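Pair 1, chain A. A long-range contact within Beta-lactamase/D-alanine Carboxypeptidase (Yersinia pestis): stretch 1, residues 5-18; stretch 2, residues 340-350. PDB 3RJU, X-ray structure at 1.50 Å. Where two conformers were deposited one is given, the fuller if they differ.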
# COMPACT_ATOMS: atom_id res chain seq x y z
N LEU A 5 13.26 -23.35 12.91
CA LEU A 5 13.48 -22.14 13.70
C LEU A 5 12.54 -20.97 13.39
O LEU A 5 12.54 -19.97 14.10
CB LEU A 5 14.92 -21.65 13.54
CG LEU A 5 16.07 -22.62 13.84
CD1 LEU A 5 17.41 -21.90 13.70
CD2 LEU A 5 15.94 -23.21 15.24
N THR A 6 11.73 -21.07 12.34
CA THR A 6 10.95 -19.92 11.90
C THR A 6 10.11 -19.30 13.02
O THR A 6 10.15 -18.09 13.23
CB THR A 6 10.02 -20.29 10.74
OG1 THR A 6 10.77 -21.00 9.75
CG2 THR A 6 9.41 -19.05 10.13
N SER A 7 9.33 -20.14 13.70
CA SER A 7 8.45 -19.70 14.78
C SER A 7 9.28 -19.03 15.92
O SER A 7 8.92 -17.97 16.45
CB SER A 7 7.71 -20.92 15.30
OG SER A 7 6.86 -20.56 16.35
N GLN A 8 10.37 -19.68 16.31
CA GLN A 8 11.22 -19.13 17.36
C GLN A 8 11.88 -17.79 16.97
O GLN A 8 12.04 -16.89 17.81
CB GLN A 8 12.27 -20.16 17.82
CG GLN A 8 11.71 -21.37 18.61
CD GLN A 8 11.04 -22.43 17.73
OE1 GLN A 8 11.08 -22.35 16.50
NE2 GLN A 8 10.45 -23.44 18.37
N ILE A 9 12.26 -17.64 15.70
CA ILE A 9 12.81 -16.37 15.25
C ILE A 9 11.74 -15.28 15.30
O ILE A 9 11.98 -14.16 15.78
CB ILE A 9 13.42 -16.50 13.84
CG1 ILE A 9 14.66 -17.40 13.87
CG2 ILE A 9 13.75 -15.11 13.26
CD1 ILE A 9 15.15 -17.85 12.47
N VAL A 10 10.53 -15.61 14.84
CA VAL A 10 9.45 -14.64 14.93
C VAL A 10 9.23 -14.21 16.38
O VAL A 10 9.06 -13.02 16.67
CB VAL A 10 8.15 -15.18 14.30
CG1 VAL A 10 6.97 -14.22 14.57
CG2 VAL A 10 8.33 -15.36 12.78
N ASP A 11 9.27 -15.18 17.29
CA ASP A 11 9.09 -14.89 18.71
C ASP A 11 10.20 -14.02 19.33
O ASP A 11 9.99 -13.41 20.36
CB ASP A 11 8.98 -16.18 19.52
CG ASP A 11 7.67 -16.89 19.28
OD1 ASP A 11 6.70 -16.24 18.82
OD2 ASP A 11 7.62 -18.10 19.57
N GLN A 12 11.38 -14.02 18.72
CA GLN A 12 12.44 -13.12 19.16
C GLN A 12 12.08 -11.64 18.95
O GLN A 12 12.64 -10.77 19.61
CB GLN A 12 13.75 -13.42 18.42
CG GLN A 12 14.37 -14.76 18.74
CD GLN A 12 15.49 -15.09 17.75
OE1 GLN A 12 15.97 -14.20 17.04
NE2 GLN A 12 15.89 -16.34 17.69
N TYR A 13 11.15 -11.37 18.03
CA TYR A 13 10.85 -10.00 17.61
C TYR A 13 9.43 -9.54 17.87
O TYR A 13 9.21 -8.35 18.08
CB TYR A 13 11.14 -9.81 16.10
CG TYR A 13 12.63 -9.79 15.85
CD1 TYR A 13 13.34 -8.60 15.92
CD2 TYR A 13 13.34 -10.97 15.61
CE1 TYR A 13 14.70 -8.57 15.73
CE2 TYR A 13 14.72 -10.95 15.41
CZ TYR A 13 15.38 -9.74 15.48
OH TYR A 13 16.74 -9.69 15.30
N ALA A 14 8.47 -10.45 17.80
CA ALA A 14 7.06 -10.03 17.70
C ALA A 14 6.61 -9.19 18.90
O ALA A 14 6.03 -8.11 18.74
CB ALA A 14 6.14 -11.24 17.52
N GLU A 15 6.86 -9.69 20.11
CA GLU A 15 6.42 -8.95 21.28
C GLU A 15 7.17 -7.62 21.41
O GLU A 15 6.60 -6.62 21.85
CB GLU A 15 6.55 -9.80 22.55
CG GLU A 15 5.60 -9.32 23.63
CD GLU A 15 5.56 -10.24 24.83
OE1 GLU A 15 4.45 -10.44 25.38
OE2 GLU A 15 6.63 -10.74 25.23
N HIS A 16 8.43 -7.59 21.01
CA HIS A 16 9.18 -6.33 21.03
C HIS A 16 8.56 -5.29 20.10
O HIS A 16 8.47 -4.11 20.47
CB HIS A 16 10.65 -6.53 20.66
CG HIS A 16 11.44 -7.21 21.72
ND1 HIS A 16 11.25 -6.97 23.06
CD2 HIS A 16 12.43 -8.13 21.64
CE1 HIS A 16 12.09 -7.71 23.76
NE2 HIS A 16 12.82 -8.42 22.92
N ILE A 17 8.15 -5.71 18.90
CA ILE A 17 7.51 -4.80 17.96
C ILE A 17 6.22 -4.26 18.56
O ILE A 17 5.93 -3.06 18.47
CB ILE A 17 7.25 -5.49 16.62
CG1 ILE A 17 8.58 -5.86 15.96
CG2 ILE A 17 6.40 -4.60 15.69
CD1 ILE A 17 8.45 -6.86 14.79
N PHE A 18 5.45 -5.15 19.17
CA PHE A 18 4.21 -4.77 19.84
C PHE A 18 4.46 -3.70 20.92
O PHE A 18 3.79 -2.68 20.95
CB PHE A 18 3.54 -5.99 20.48
CG PHE A 18 2.34 -5.64 21.33
CD1 PHE A 18 1.22 -5.04 20.77
CD2 PHE A 18 2.34 -5.91 22.70
CE1 PHE A 18 0.13 -4.71 21.54
CE2 PHE A 18 1.24 -5.59 23.48
CZ PHE A 18 0.14 -4.99 22.90
N ASP A 340 11.19 -0.66 11.79
CA ASP A 340 12.57 -1.08 12.07
C ASP A 340 12.60 -2.50 12.64
O ASP A 340 13.46 -3.31 12.28
CB ASP A 340 13.26 -0.14 13.06
CG ASP A 340 13.71 1.18 12.45
OD1 ASP A 340 13.73 1.35 11.19
OD2 ASP A 340 14.08 2.07 13.25
N GLY A 341 11.66 -2.81 13.54
CA GLY A 341 11.58 -4.14 14.12
C GLY A 341 11.28 -5.20 13.07
O GLY A 341 11.87 -6.29 13.09
N VAL A 342 10.36 -4.90 12.16
CA VAL A 342 10.08 -5.81 11.06
C VAL A 342 11.32 -6.05 10.19
O VAL A 342 11.62 -7.18 9.82
CB VAL A 342 8.88 -5.33 10.21
CG1 VAL A 342 8.81 -6.07 8.88
CG2 VAL A 342 7.57 -5.47 11.00
N ASN A 343 12.05 -4.98 9.88
CA ASN A 343 13.24 -5.13 9.04
C ASN A 343 14.29 -6.01 9.71
O ASN A 343 14.93 -6.84 9.07
CB ASN A 343 13.83 -3.77 8.65
CG ASN A 343 12.92 -2.99 7.72
OD1 ASN A 343 12.15 -3.60 6.94
ND2 ASN A 343 12.98 -1.65 7.80
N GLN A 344 14.44 -5.84 11.02
CA GLN A 344 15.37 -6.68 11.76
C GLN A 344 14.90 -8.13 11.83
O GLN A 344 15.72 -9.05 11.76
CB GLN A 344 15.61 -6.11 13.15
CG GLN A 344 16.36 -4.81 13.08
CD GLN A 344 16.44 -4.11 14.41
OE1 GLN A 344 16.28 -4.73 15.47
NE2 GLN A 344 16.70 -2.80 14.38
N LEU A 345 13.60 -8.34 11.97
CA LEU A 345 13.04 -9.69 11.88
C LEU A 345 13.37 -10.31 10.52
O LEU A 345 13.82 -11.46 10.44
CB LEU A 345 11.52 -9.66 12.10
CG LEU A 345 10.75 -10.96 11.83
CD1 LEU A 345 11.27 -12.15 12.65
CD2 LEU A 345 9.27 -10.74 12.10
N VAL A 346 13.13 -9.56 9.45
CA VAL A 346 13.41 -10.05 8.10
C VAL A 346 14.90 -10.42 7.98
O VAL A 346 15.26 -11.45 7.39
CB VAL A 346 12.99 -9.03 7.02
CG1 VAL A 346 13.55 -9.40 5.66
CG2 VAL A 346 11.47 -8.93 6.96
N ALA A 347 15.75 -9.60 8.58
CA ALA A 347 17.20 -9.84 8.52
C ALA A 347 17.56 -11.16 9.21
O ALA A 347 18.43 -11.90 8.74
CB ALA A 347 17.97 -8.69 9.16
N GLU A 348 16.89 -11.47 10.32
CA GLU A 348 17.14 -12.75 10.98
C GLU A 348 16.58 -13.92 10.15
O GLU A 348 17.21 -14.97 10.05
CB GLU A 348 16.58 -12.75 12.40
CG GLU A 348 16.95 -14.02 13.22
CD GLU A 348 18.46 -14.18 13.45
OE1 GLU A 348 19.17 -13.15 13.50
OE2 GLU A 348 18.93 -15.34 13.59
N LEU A 349 15.41 -13.72 9.55
CA LEU A 349 14.79 -14.78 8.76
C LEU A 349 15.60 -15.16 7.53
O LEU A 349 15.59 -16.32 7.13
CB LEU A 349 13.35 -14.43 8.38
CG LEU A 349 12.31 -14.36 9.50
CD1 LEU A 349 11.04 -13.69 8.99
CD2 LEU A 349 12.00 -15.74 10.10
N VAL A 350 16.32 -14.21 6.93
CA VAL A 350 17.06 -14.56 5.71
C VAL A 350 18.36 -15.34 5.95
O VAL A 350 18.93 -15.87 5.01
CB VAL A 350 17.37 -13.32 4.81
CG1 VAL A 350 16.08 -12.64 4.33
CG2 VAL A 350 18.31 -12.36 5.52
O HOH W 1 18.20 -16.87 15.87
O HOH W 2 18.36 -7.22 15.24

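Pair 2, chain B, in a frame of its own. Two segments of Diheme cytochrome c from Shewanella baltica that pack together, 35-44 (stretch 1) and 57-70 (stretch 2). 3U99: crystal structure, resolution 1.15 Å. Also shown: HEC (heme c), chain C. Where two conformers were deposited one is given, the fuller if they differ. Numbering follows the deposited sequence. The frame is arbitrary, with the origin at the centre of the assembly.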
# COMPACT_ATOMS: atom_id res chain seq x y z
N LYS B 35 -5.61 -3.26 11.94
CA LYS B 35 -4.46 -3.66 11.16
C LYS B 35 -3.50 -2.51 10.95
O LYS B 35 -2.27 -2.69 10.95
CB LYS B 35 -4.97 -4.30 9.86
CG LYS B 35 -5.62 -5.61 10.18
CD LYS B 35 -6.08 -6.48 9.04
CE LYS B 35 -6.65 -7.78 9.61
NZ LYS B 35 -7.93 -8.20 9.02
N TRP B 36 -3.95 -1.27 10.83
CA TRP B 36 -3.03 -0.13 10.81
C TRP B 36 -2.32 0.01 12.17
O TRP B 36 -1.11 0.27 12.19
CB TRP B 36 -3.76 1.15 10.49
CG TRP B 36 -4.09 1.34 9.03
CD1 TRP B 36 -5.33 1.58 8.55
CD2 TRP B 36 -3.19 1.28 7.93
NE1 TRP B 36 -5.26 1.69 7.18
CE2 TRP B 36 -3.95 1.52 6.79
CE3 TRP B 36 -1.83 1.08 7.78
CZ2 TRP B 36 -3.40 1.55 5.50
CZ3 TRP B 36 -1.28 1.12 6.54
CH2 TRP B 36 -2.06 1.35 5.39
N ARG B 37 -3.02 -0.16 13.27
CA ARG B 37 -2.36 -0.03 14.57
C ARG B 37 -1.29 -1.08 14.76
O ARG B 37 -0.27 -0.83 15.39
CB ARG B 37 -3.42 -0.14 15.67
CG ARG B 37 -4.31 1.08 15.82
CD ARG B 37 -5.06 1.06 17.15
NE ARG B 37 -6.09 0.02 17.16
CZ ARG B 37 -7.36 0.14 16.84
NH1 ARG B 37 -7.89 1.31 16.45
NH2 ARG B 37 -8.19 -0.90 16.89
N ALA B 38 -1.53 -2.29 14.19
CA ALA B 38 -0.50 -3.32 14.32
C ALA B 38 0.76 -2.87 13.61
O ALA B 38 1.89 -3.19 14.01
CB ALA B 38 -1.07 -4.61 13.78
N ILE B 39 0.67 -2.12 12.51
CA ILE B 39 1.83 -1.60 11.80
C ILE B 39 2.48 -0.46 12.52
O ILE B 39 3.70 -0.43 12.72
CB ILE B 39 1.39 -1.23 10.34
CG1 ILE B 39 1.06 -2.48 9.55
CG2 ILE B 39 2.47 -0.40 9.67
CD1 ILE B 39 0.49 -2.35 8.17
N THR B 40 1.70 0.51 12.99
CA THR B 40 2.29 1.71 13.57
C THR B 40 2.77 1.48 15.00
O THR B 40 3.51 2.35 15.52
CB THR B 40 1.32 2.91 13.52
OG1 THR B 40 0.10 2.54 14.17
CG2 THR B 40 0.91 3.26 12.11
N ALA B 41 2.39 0.41 15.67
CA ALA B 41 2.87 0.13 17.03
C ALA B 41 4.34 -0.16 17.07
O ALA B 41 4.97 0.12 18.11
CB ALA B 41 2.08 -1.07 17.56
N ASN B 42 4.92 -0.71 15.99
CA ASN B 42 6.33 -1.11 16.02
C ASN B 42 6.95 -0.84 14.66
O ASN B 42 7.42 -1.74 13.97
CB ASN B 42 6.59 -2.59 16.41
CG ASN B 42 6.28 -2.80 17.89
OD1 ASN B 42 5.19 -3.28 18.13
ND2 ASN B 42 7.18 -2.43 18.81
N LEU B 43 6.95 0.42 14.25
CA LEU B 43 7.51 0.79 12.96
C LEU B 43 8.98 0.48 12.84
O LEU B 43 9.52 0.38 11.73
CB LEU B 43 7.29 2.29 12.65
CG LEU B 43 5.85 2.66 12.31
CD1 LEU B 43 5.66 4.15 12.26
CD2 LEU B 43 5.42 2.01 10.98
N GLU B 44 9.68 0.26 13.96
CA GLU B 44 11.08 -0.07 13.92
C GLU B 44 11.27 -1.46 13.35
O GLU B 44 12.39 -1.76 12.88
CB GLU B 44 11.72 0.08 15.32
CG GLU B 44 11.27 -1.01 16.27
CD GLU B 44 9.94 -0.66 16.98
OE1 GLU B 44 9.40 0.44 16.69
OE2 GLU B 44 9.50 -1.51 17.81
N VAL B 57 5.10 12.47 15.53
CA VAL B 57 4.79 12.17 14.14
C VAL B 57 4.09 10.80 14.03
O VAL B 57 3.07 10.67 13.37
CB VAL B 57 6.07 12.18 13.29
CG1 VAL B 57 5.77 11.73 11.86
CG2 VAL B 57 6.73 13.57 13.23
N THR B 58 4.62 9.79 14.75
CA THR B 58 4.00 8.48 14.79
C THR B 58 2.54 8.59 15.20
O THR B 58 1.63 7.98 14.64
CB THR B 58 4.77 7.57 15.74
OG1 THR B 58 6.14 7.49 15.28
CG2 THR B 58 4.31 6.12 15.69
N ALA B 59 2.30 9.38 16.23
CA ALA B 59 0.97 9.47 16.78
C ALA B 59 0.04 10.11 15.77
O ALA B 59 -1.11 9.68 15.62
CB ALA B 59 0.96 10.28 18.06
N ARG B 60 0.47 11.16 15.06
CA ARG B 60 -0.40 11.80 14.07
C ARG B 60 -0.65 10.85 12.91
O ARG B 60 -1.74 10.84 12.33
CB ARG B 60 0.19 13.10 13.58
CG ARG B 60 0.09 14.22 14.58
CD ARG B 60 0.37 15.56 13.91
NE ARG B 60 1.75 15.63 13.39
CZ ARG B 60 2.82 16.03 14.05
NH1 ARG B 60 2.73 16.45 15.29
NH2 ARG B 60 3.99 16.03 13.41
N ILE B 61 0.32 10.04 12.52
CA ILE B 61 0.14 9.06 11.45
C ILE B 61 -0.88 8.00 11.83
O ILE B 61 -1.80 7.68 11.08
CB ILE B 61 1.50 8.44 11.08
CG1 ILE B 61 2.44 9.44 10.44
CG2 ILE B 61 1.28 7.23 10.17
CD1 ILE B 61 2.05 9.93 9.16
N GLU B 62 -0.73 7.45 13.04
CA GLU B 62 -1.64 6.44 13.53
C GLU B 62 -3.05 7.00 13.60
O GLU B 62 -4.02 6.36 13.20
CB GLU B 62 -1.19 5.95 14.90
CG GLU B 62 -2.10 4.84 15.42
CD GLU B 62 -1.53 4.14 16.64
OE1 GLU B 62 -0.40 3.58 16.61
OE2 GLU B 62 -2.32 4.13 17.64
N GLU B 63 -3.17 8.23 14.13
CA GLU B 63 -4.48 8.81 14.26
C GLU B 63 -5.13 9.05 12.88
O GLU B 63 -6.33 8.79 12.71
CB GLU B 63 -4.35 10.11 15.04
CG GLU B 63 -4.07 9.94 16.53
CD GLU B 63 -5.38 9.62 17.24
OE1 GLU B 63 -6.30 9.08 16.60
OE2 GLU B 63 -5.50 9.96 18.44
N TYR B 64 -4.38 9.46 11.91
CA TYR B 64 -4.85 9.65 10.54
C TYR B 64 -5.35 8.30 10.01
O TYR B 64 -6.43 8.19 9.44
CB TYR B 64 -3.70 10.26 9.66
CG TYR B 64 -4.21 10.22 8.23
CD1 TYR B 64 -5.15 11.12 7.75
CD2 TYR B 64 -3.76 9.25 7.34
CE1 TYR B 64 -5.61 11.04 6.41
CE2 TYR B 64 -4.24 9.13 6.05
CZ TYR B 64 -5.17 10.04 5.58
OH TYR B 64 -5.63 9.91 4.32
N LEU B 65 -4.53 7.25 10.12
CA LEU B 65 -4.87 5.96 9.53
C LEU B 65 -6.08 5.38 10.20
O LEU B 65 -6.92 4.81 9.52
CB LEU B 65 -3.64 5.05 9.64
CG LEU B 65 -2.49 5.36 8.69
CD1 LEU B 65 -1.23 4.56 9.06
CD2 LEU B 65 -2.86 5.04 7.26
N VAL B 66 -6.15 5.45 11.53
CA VAL B 66 -7.29 4.89 12.23
C VAL B 66 -8.56 5.59 11.83
O VAL B 66 -9.59 4.96 11.56
CB VAL B 66 -7.02 4.95 13.73
CG1 VAL B 66 -8.34 4.71 14.47
CG2 VAL B 66 -5.96 3.93 14.14
N GLN B 67 -8.54 6.92 11.79
CA GLN B 67 -9.75 7.68 11.46
C GLN B 67 -10.27 7.39 10.08
O GLN B 67 -11.47 7.35 9.86
CB GLN B 67 -9.42 9.16 11.65
CG GLN B 67 -10.57 10.05 11.31
CD GLN B 67 -11.72 9.91 12.32
OE1 GLN B 67 -11.50 9.69 13.51
NE2 GLN B 67 -12.97 10.01 11.84
N HIS B 68 -9.37 7.19 9.12
CA HIS B 68 -9.71 7.06 7.70
C HIS B 68 -9.60 5.64 7.20
O HIS B 68 -9.69 5.38 6.00
CB HIS B 68 -8.81 7.98 6.87
CG HIS B 68 -8.99 9.39 7.27
ND1 HIS B 68 -8.27 10.03 8.22
CD2 HIS B 68 -9.88 10.29 6.81
CE1 HIS B 68 -8.68 11.31 8.38
NE2 HIS B 68 -9.65 11.46 7.52
N ALA B 69 -9.52 4.68 8.10
CA ALA B 69 -9.40 3.27 7.79
C ALA B 69 -10.63 2.74 7.10
O ALA B 69 -11.70 3.30 7.15
CB ALA B 69 -9.19 2.48 9.07
N ALA B 70 -10.43 1.55 6.51
CA ALA B 70 -11.56 0.79 6.05
C ALA B 70 -12.53 0.58 7.19
O ALA B 70 -12.13 0.21 8.29
CB ALA B 70 -11.06 -0.56 5.49
FE HEC C . 6.11 0.43 4.67
CHA HEC C . 5.51 -2.59 3.35
CHB HEC C . 2.82 0.77 5.46
CHC HEC C . 6.72 3.53 5.84
CHD HEC C . 9.42 0.01 4.05
NA HEC C . 4.46 -0.70 4.45
C1A HEC C . 4.41 -1.94 3.83
C2A HEC C . 3.03 -2.40 3.78
C3A HEC C . 2.28 -1.43 4.36
C4A HEC C . 3.20 -0.40 4.80
CMA HEC C . 0.79 -1.44 4.57
CAA HEC C . 2.62 -3.69 3.19
CBA HEC C . 2.51 -3.63 1.68
CGA HEC C . 1.91 -4.93 1.15
O1A HEC C . 0.70 -5.15 1.39
O2A HEC C . 2.61 -5.76 0.52
NB HEC C . 4.98 1.87 5.52
C1B HEC C . 3.63 1.81 5.80
C2B HEC C . 3.27 2.99 6.56
C3B HEC C . 4.37 3.76 6.68
C4B HEC C . 5.42 3.09 6.01
CMB HEC C . 1.86 3.23 7.07
CAB HEC C . 4.58 5.08 7.42
CBB HEC C . 4.33 4.89 8.93
NC HEC C . 7.74 1.57 4.88
C1C HEC C . 7.80 2.85 5.32
C2C HEC C . 9.11 3.40 5.27
C3C HEC C . 9.86 2.40 4.76
C4C HEC C . 9.05 1.26 4.56
CMC HEC C . 9.47 4.85 5.60
CAC HEC C . 11.33 2.47 4.43
CBC HEC C . 12.28 2.84 5.56
ND HEC C . 7.23 -1.03 3.91
C1D HEC C . 8.59 -1.02 3.78
C2D HEC C . 9.03 -2.29 3.20
C3D HEC C . 7.93 -3.03 2.99
C4D HEC C . 6.82 -2.21 3.40
CMD HEC C . 10.46 -2.76 3.02
CAD HEC C . 7.90 -4.41 2.42
CBD HEC C . 7.71 -4.42 0.87
CGD HEC C . 7.85 -5.86 0.36
O1D HEC C . 7.91 -5.76 -0.99
O2D HEC C . 7.21 -6.75 1.08
O HOH W 3 -0.43 1.06 17.25
O HOH W 4 1.98 3.88 17.69

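Pair 1 and pair 2 are both antiparallel helix pairs. The N-to-C directions of the helices differ by 174° in pair 1 and 166° in pair 2, the axes come within 9.6 and 9.4 Å, and fourteen central residues superpose with an RMSD of 0.7 Å. The buried areas are also alike, 525 and 495 Å², although few of the matched side chains are of the same kind.

The central position is A:Tyr13 in pair 1 and B:Thr40 in pair 2, whose CA atoms fall 0.4 Å apart. Both point toward the opposing helix. In pair 1 the tyrosine is a knob in a hole made by A:Gly341, A:Gln344, A:Leu345 and A:Glu348. The backbone of the other helix lies over one ring face: A:Leu345 CA is 3.9 Å from the centroid of the A:Tyr13 ring and only 9° off its normal, a CH-pi contact. A flat aromatic ring suits this place because it can lie against a helix surface and cover much of it. Threonine is too short to do this and uses its hydroxyl instead. B:Thr40 OG1 donates a hydrogen bond of 2.7 Å to B:Glu62 OE1, while its methyl, CG2, lies 3.9 Å from B:Leu65 CD1. A beta-branched residue with one polar and one apolar branch can thus serve both neighbours.

B:Glu62 matches A:Leu345, so the same backbone site carries a carboxylate in one pair and a hydrocarbon in the other. A:Leu345 CD1 packs 3.8 Å from A:Tyr13 CD2 and 3.9 Å from A:Ile9 CG2, as a buried leucine should. The charge of B:Glu62 is met by polar partners: its OE1 also accepts from water 3 and water 4, each at 2.6 Å, and these waters donate in turn to B:Arg37 O and B:Thr40 O. Pair 1 has no direct hydrogen bond between its stretches, but water 1 joins A:Gln12 NE2 to A:Glu348 OE2, and water 2 lies between A:Tyr13 OH and A:Gln344 OE1.

One turn earlier, A:Ile9 matches B:Trp36, and the partner A:Glu348 matches B:Leu65. Isoleucine packs its CG2 3.4 Å from A:Glu348 CG, using the aliphatic part of an acidic side chain, and 3.7 Å from A:Leu349 CD2. In pair 2 the larger indole receives B:Leu65 over a face: B:Leu65 CD2 is 3.8 Å from the centroid of the B:Trp36 six-membered ring. B:Ala69 CB lies at the ring edge. Heme c adds to this apolar setting: its CMB is 3.8 Å from B:Trp36 CZ3 and 3.9 Å from B:Leu65 CD1.

At the other end, A:Gly341 matches B:Thr58. The side chain of A:Ile17 fills the space where a CB of A:Gly341 would lie: A:Ile17 CD1 is 3.7 Å from A:Gly341 C, and an ideal CB on A:Gly341 would fall 2.7 Å from A:Ile17 CG1, a clash. B:Thr58 has room for a side chain, and its CG2 lies 3.9 Å from B:Thr40 O and 4.2 Å from B:Leu43 CD1.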